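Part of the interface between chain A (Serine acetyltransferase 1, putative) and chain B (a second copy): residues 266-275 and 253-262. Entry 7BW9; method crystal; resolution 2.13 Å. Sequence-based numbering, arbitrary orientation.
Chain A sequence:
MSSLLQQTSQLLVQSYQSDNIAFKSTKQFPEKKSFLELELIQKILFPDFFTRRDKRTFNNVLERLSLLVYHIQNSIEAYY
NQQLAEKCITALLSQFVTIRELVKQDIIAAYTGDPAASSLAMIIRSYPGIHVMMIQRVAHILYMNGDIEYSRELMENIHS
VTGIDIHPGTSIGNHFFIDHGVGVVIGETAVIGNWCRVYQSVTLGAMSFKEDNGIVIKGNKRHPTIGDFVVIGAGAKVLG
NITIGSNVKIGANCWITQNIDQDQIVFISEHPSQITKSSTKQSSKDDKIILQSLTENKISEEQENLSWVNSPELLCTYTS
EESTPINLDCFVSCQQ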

# COMPACT_ATOMS: atom_id res chain seq x y z
N VAL A 266 12.56 -12.49 -22.44
CA VAL A 266 13.03 -11.08 -22.57
C VAL A 266 13.71 -10.66 -21.27
O VAL A 266 13.17 -10.92 -20.21
N PHE A 267 14.85 -9.99 -21.39
CA PHE A 267 15.64 -9.59 -20.21
C PHE A 267 16.50 -8.37 -20.53
O PHE A 267 16.81 -8.13 -21.70
N ILE A 268 16.90 -7.65 -19.48
CA ILE A 268 17.81 -6.48 -19.62
C ILE A 268 19.13 -6.98 -20.24
O ILE A 268 19.61 -8.04 -19.83
N SER A 269 19.70 -6.21 -21.16
CA SER A 269 20.84 -6.69 -21.95
C SER A 269 22.10 -6.87 -21.12
O SER A 269 22.94 -7.72 -21.45
N GLU A 270 22.27 -6.09 -20.05
CA GLU A 270 23.56 -5.92 -19.41
C GLU A 270 23.42 -5.96 -17.89
O GLU A 270 22.49 -5.37 -17.33
N HIS A 271 24.33 -6.67 -17.23
CA HIS A 271 24.42 -6.60 -15.78
C HIS A 271 24.88 -5.21 -15.36
O HIS A 271 25.54 -4.50 -16.12
N PRO A 272 24.53 -4.78 -14.15
CA PRO A 272 25.08 -3.53 -13.64
C PRO A 272 26.59 -3.65 -13.50
O PRO A 272 27.15 -4.74 -13.38
N SER A 273 27.25 -2.50 -13.53
CA SER A 273 28.68 -2.48 -13.33
C SER A 273 29.01 -2.39 -11.84
O SER A 273 28.16 -2.13 -10.98
N GLN A 274 30.29 -2.60 -11.54
CA GLN A 274 30.72 -3.09 -10.24
C GLN A 274 32.14 -2.59 -9.99
O GLN A 274 33.04 -2.92 -10.76
N ILE A 275 32.34 -1.79 -8.95
CA ILE A 275 33.66 -1.27 -8.60
C ILE A 275 33.94 -1.57 -7.13
O ILE A 275 33.03 -1.55 -6.29
N ASN B 253 17.49 0.75 -8.82
CA ASN B 253 16.99 0.06 -10.01
C ASN B 253 17.91 -1.01 -10.58
O ASN B 253 17.62 -1.55 -11.66
N CYS B 254 18.99 -1.38 -9.90
CA CYS B 254 19.81 -2.49 -10.39
C CYS B 254 19.01 -3.79 -10.46
O CYS B 254 18.17 -4.08 -9.61
N TRP B 255 19.32 -4.58 -11.47
CA TRP B 255 18.80 -5.94 -11.55
C TRP B 255 19.97 -6.85 -11.24
O TRP B 255 20.95 -6.88 -11.98
N ILE B 256 19.89 -7.55 -10.11
CA ILE B 256 21.03 -8.28 -9.58
C ILE B 256 20.67 -9.75 -9.47
O ILE B 256 19.79 -10.13 -8.69
N THR B 257 21.36 -10.57 -10.26
CA THR B 257 21.11 -12.01 -10.27
C THR B 257 22.39 -12.80 -10.03
O THR B 257 22.38 -14.02 -10.24
N GLN B 258 23.47 -12.16 -9.60
CA GLN B 258 24.75 -12.82 -9.37
C GLN B 258 25.26 -12.53 -7.97
O GLN B 258 25.00 -11.46 -7.42
N ASN B 259 26.05 -13.47 -7.44
CA ASN B 259 26.83 -13.20 -6.23
C ASN B 259 27.59 -11.89 -6.38
O ASN B 259 28.06 -11.56 -7.47
N ILE B 260 27.70 -11.14 -5.29
CA ILE B 260 28.46 -9.90 -5.27
C ILE B 260 29.41 -9.95 -4.08
O ILE B 260 28.98 -10.17 -2.94
N ASP B 261 30.70 -9.77 -4.36
CA ASP B 261 31.75 -9.81 -3.36
C ASP B 261 31.65 -8.63 -2.40
O ASP B 261 31.09 -7.59 -2.73
N GLN B 262 32.24 -8.80 -1.22
CA GLN B 262 32.19 -7.74 -0.21
C GLN B 262 32.88 -6.48 -0.73
O GLN B 262 33.63 -6.50 -1.70

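The apolar centre of this contact is built around W255(B) and P272(A), whose CA-to-CB bonds both point toward the opposing stretch. W255(B), chi1 t, loses more area here than any other residue; its CE3 lies 4.0 Å from CB of I268(A), an m rotamer that also points toward chain B, and its CH2 lies 4.2 Å from CB of F267(A). The F267(A) side chain (chi1 p) starts sideways and its end leads away, so its CB makes the approach. The indole also meets backbone, with CZ3 of W255(B) 3.8 Å from O of I268(A). P272(A), its ring C-gamma endo, sets CB 3.8 Å from SG of C254(B) (m), CG 4.2 Å from CG1 of I256(B) (m, t) and CD 3.3 Å from O of W255(B). Farther along, Q274(A) (t, t) and I260(B) (m, t) point toward each other.

At the polar edge, H271(A) (m) leaves sideways but its end comes nearer. NE2 of Q258(B) (m, t) sits over one ring face, 3.2 Å from CE1 of H271(A), while OG1 of T257(B) (p) lies at the ring edge, 3.7 Å from the same CE1. No direct hydrogen bond joins the stretches; water 1 bridges them, hydrogen-bonded to ND1 of H271(A) (3.0 Å), accepting from N of T257(B) (3.1 Å) and donating weakly to O of W255(B) (3.3 Å).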

# COMPACT_ATOMS: atom_id res chain seq x y z
CB VAL A 266 11.85 -10.15 -22.92
CG1 VAL A 266 12.31 -8.73 -23.19
CG2 VAL A 266 11.04 -10.68 -24.07
CB PHE A 267 16.54 -10.76 -19.81
CG PHE A 267 17.33 -11.34 -20.96
CD1 PHE A 267 16.76 -12.25 -21.83
CD2 PHE A 267 18.63 -10.93 -21.20
CE1 PHE A 267 17.49 -12.77 -22.89
CE2 PHE A 267 19.34 -11.43 -22.27
CZ PHE A 267 18.78 -12.35 -23.11
CB ILE A 268 17.97 -5.74 -18.27
CG1 ILE A 268 16.64 -5.11 -17.85
CG2 ILE A 268 19.09 -4.72 -18.34
CD1 ILE A 268 16.44 -4.99 -16.36
CB SER A 269 21.14 -5.72 -23.10
OG SER A 269 19.98 -5.45 -23.87
CB GLU A 270 24.19 -4.59 -19.85
CG GLU A 270 25.59 -4.34 -19.34
CD GLU A 270 26.27 -3.16 -20.04
OE1 GLU A 270 25.87 -2.83 -21.18
OE2 GLU A 270 27.18 -2.56 -19.44
CB HIS A 271 25.40 -7.63 -15.22
CG HIS A 271 24.98 -9.05 -15.43
ND1 HIS A 271 24.21 -9.75 -14.52
CD2 HIS A 271 25.24 -9.91 -16.45
CE1 HIS A 271 24.01 -10.98 -14.97
NE2 HIS A 271 24.62 -11.10 -16.13
CB PRO A 272 24.41 -3.37 -12.27
CG PRO A 272 23.87 -4.72 -11.93
CD PRO A 272 23.55 -5.38 -13.23
CB SER A 273 29.32 -1.34 -14.13
OG SER A 273 28.49 -0.19 -14.14
CB GLN A 274 30.66 -4.62 -10.24
CG GLN A 274 30.64 -5.32 -8.91
CD GLN A 274 30.16 -6.75 -9.04
OE1 GLN A 274 29.32 -7.06 -9.90
NE2 GLN A 274 30.68 -7.64 -8.20
CB ILE A 275 33.78 0.24 -8.86
CG1 ILE A 275 32.68 1.01 -8.14
CG2 ILE A 275 33.72 0.54 -10.35
CD1 ILE A 275 32.82 2.51 -8.24
CB ASN B 253 16.60 1.06 -11.12
CG ASN B 253 15.20 1.63 -10.91
OD1 ASN B 253 14.54 1.29 -9.94
ND2 ASN B 253 14.75 2.48 -11.82
CB CYS B 254 21.02 -2.73 -9.49
SG CYS B 254 22.32 -1.55 -9.61
CB TRP B 255 18.21 -6.22 -12.93
CG TRP B 255 17.79 -7.62 -13.16
CD1 TRP B 255 16.95 -8.38 -12.39
CD2 TRP B 255 18.16 -8.44 -14.27
NE1 TRP B 255 16.79 -9.62 -12.95
CE2 TRP B 255 17.52 -9.68 -14.11
CE3 TRP B 255 18.98 -8.25 -15.39
CZ2 TRP B 255 17.68 -10.73 -15.02
CZ3 TRP B 255 19.14 -9.28 -16.30
CH2 TRP B 255 18.49 -10.51 -16.11
CB ILE B 256 21.48 -7.70 -8.23
CG1 ILE B 256 22.18 -6.37 -8.48
CG2 ILE B 256 22.38 -8.68 -7.49
CD1 ILE B 256 22.65 -5.71 -7.26
CB THR B 257 20.47 -12.45 -11.60
OG1 THR B 257 21.27 -12.02 -12.71
CG2 THR B 257 19.07 -11.85 -11.74
CB GLN B 258 25.84 -12.35 -10.36
CG GLN B 258 25.39 -12.04 -11.76
CD GLN B 258 26.55 -11.65 -12.65
OE1 GLN B 258 27.34 -10.75 -12.33
NE2 GLN B 258 26.68 -12.33 -13.77
CB ASN B 259 27.81 -14.35 -5.97
CG ASN B 259 27.12 -15.62 -5.51
OD1 ASN B 259 25.96 -15.61 -5.09
ND2 ASN B 259 27.83 -16.73 -5.60
CB ILE B 260 27.55 -8.66 -5.21
CG1 ILE B 260 26.69 -8.60 -6.46
CG2 ILE B 260 28.39 -7.40 -5.06
CD1 ILE B 260 25.66 -7.55 -6.41
CB ASP B 261 33.12 -9.77 -4.04
CG ASP B 261 33.72 -11.14 -4.22
OD1 ASP B 261 33.58 -11.97 -3.30
OD2 ASP B 261 34.34 -11.38 -5.29
CB GLN B 262 32.84 -8.21 1.09
CG GLN B 262 34.31 -8.66 0.98
CD GLN B 262 34.86 -9.09 2.34
OE1 GLN B 262 34.31 -9.96 3.01
NE2 GLN B 262 35.96 -8.46 2.76
O HOH W 1 23.51 -8.98 -11.74